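Local coordinates for nudix hydrolase domain-containing protein (PDB 3E57) that is a putative Nudix hydrolase, probably cleaving a nucleoside diphosphate linked to another group, as members of this family do, at the interface of chains A and B. Residues are numbered along the deposited sequence; one frame, centred on the assembly and turned at random. Chains: chain A/B, uncharacterized protein Tm1382.

The interface of chains A and B. Residues chain A 34, 147-148; chain B 201-202, 205.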
ATOM      1  N   GLU A  34      -0.528   4.407  -1.541  1.00 19.92           N
ATOM      2  CA  GLU A  34       0.762   3.741  -1.618  1.00 20.08           C
ATOM      3  C   GLU A  34       0.488   2.260  -1.404  1.00 19.87           C
ATOM      4  O   GLU A  34       0.132   1.851  -0.306  1.00 19.71           O
ATOM      5  CB  GLU A  34       1.691   4.346  -0.556  1.00 20.31           C
ATOM      6  CG  GLU A  34       3.104   3.746  -0.452  1.00 21.70           C
ATOM      7  CD  GLU A  34       4.015   4.100  -1.621  1.00 22.86           C
ATOM      8  OE1 GLU A  34       3.978   5.254  -2.106  1.00 25.07           O
ATOM      9  OE2 GLU A  34       4.796   3.214  -2.037  1.00 25.62           O
ATOM     10  N   SER A 147       5.931   4.159  -4.539  1.00 23.37           N
ATOM     11  CA  SER A 147       6.860   5.249  -4.774  1.00 24.06           C
ATOM     12  C   SER A 147       8.252   4.926  -4.270  1.00 24.65           C
ATOM     13  O   SER A 147       9.076   5.829  -4.120  1.00 24.31           O
ATOM     14  CB  SER A 147       6.340   6.481  -4.046  1.00 24.74           C
ATOM     15  OG  SER A 147       6.356   6.245  -2.659  1.00 23.93           O
ATOM     16  N   THR A 148       8.527   3.656  -4.015  1.00 25.20           N
ATOM     17  CA  THR A 148       9.738   3.301  -3.294  1.00 26.27           C
ATOM     18  C   THR A 148      10.968   3.143  -4.191  1.00 26.69           C
ATOM     19  O   THR A 148      12.076   3.048  -3.678  1.00 27.65           O
ATOM     20  CB  THR A 148       9.533   2.042  -2.467  1.00 26.80           C
ATOM     21  OG1 THR A 148       9.054   1.002  -3.308  1.00 28.34           O
ATOM     22  CG2 THR A 148       8.499   2.300  -1.347  1.00 27.34           C
TER
ATOM     23  N   ALA B 201       7.632   5.229   3.267  1.00 21.43           N
ATOM     24  CA  ALA B 201       7.320   5.490   1.879  1.00 21.88           C
ATOM     25  C   ALA B 201       6.387   6.708   1.740  1.00 22.30           C
ATOM     26  O   ALA B 201       6.605   7.562   0.880  1.00 22.86           O
ATOM     27  CB  ALA B 201       6.722   4.234   1.213  1.00 22.04           C
ATOM     28  N   VAL B 202       5.387   6.808   2.617  1.00 23.27           N
ATOM     29  CA  VAL B 202       4.418   7.915   2.583  1.00 23.95           C
ATOM     30  C   VAL B 202       5.120   9.234   2.858  1.00 24.54           C
ATOM     31  O   VAL B 202       4.954  10.216   2.120  1.00 23.78           O
ATOM     32  CB  VAL B 202       3.266   7.684   3.601  1.00 23.88           C
ATOM     33  CG1 VAL B 202       2.389   8.943   3.746  1.00 24.47           C
ATOM     34  CG2 VAL B 202       2.426   6.471   3.178  1.00 24.58           C
ATOM     35  N   ASN B 205       7.450  10.371   0.023  1.00 31.32           N
ATOM     36  CA  ASN B 205       6.674  10.892  -1.110  1.00 32.57           C
ATOM     37  C   ASN B 205       6.011  12.240  -0.811  1.00 33.54           C
ATOM     38  O   ASN B 205       5.857  13.068  -1.715  1.00 33.53           O
ATOM     39  CB  ASN B 205       5.630   9.880  -1.596  1.00 32.93           C
ATOM     40  CG  ASN B 205       5.368   9.991  -3.094  1.00 32.86           C
ATOM     41  OD1 ASN B 205       6.300  10.010  -3.908  1.00 36.30           O
ATOM     42  ND2 ASN B 205       4.105  10.046  -3.465  1.00 34.55           N
TER
HETATM   43  O   HOH W   1       8.284   7.013  -1.297  1.00 21.69           O
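The methyl of B:Ala201, on helix 194-206 of chain B, packs between the methyl of A:Thr148 and the carboxylate end of A:Glu34. Tip meets tip at A:Thr148, where threonine offers a methyl: its CG2 lies 3.7 Å from B:Ala201 CB. A:Glu34 approaches from another side: CG stands anti to the backbone N (chi1 179°) and the chain bends at chi2, which brings CG, CD and OE2 alongside the same methyl, with CD 3.9 Å from B:Ala201 CB. Alanine probably suits this place because its short side chain lets the helix come close to chain A.

A:Ser147 fixes the carboxylate from within chain A. Its backbone N donates to the syn lone pair of A:Glu34 OE2 at 2.9 Å, while its hydroxyl OG reaches A:Glu34 OE1 at 2.6 Å from above the carboxylate plane, 37° out of it. These two bonds restrain the rotation of the group; glutamate supplies both the aliphatic length and the two acceptors. An alanine in place of A:Glu34 would probably leave the hydroxyl and N-H of A:Ser147 without these acceptors and open a gap beside the methyl of B:Ala201.

One turn on, B:Asn205 turns the flat face of its carboxamide to A:Ser147, whose CB sits over B:Asn205 OD1 at 3.5 Å; asparagine gives a flat group to pack on serine. This patch belongs to a two-fold symmetric interface that may reflect a dimer, although the crystal alone does not prove one. A water joins the chains: the serine is short, and its hydroxyl can serve both A:Glu34 and this water. The water oxygen lies 2.5 Å from A:Ser147 OG. The same water oxygen is 2.8 Å from the backbone carbonyl oxygen B:Ala201 O.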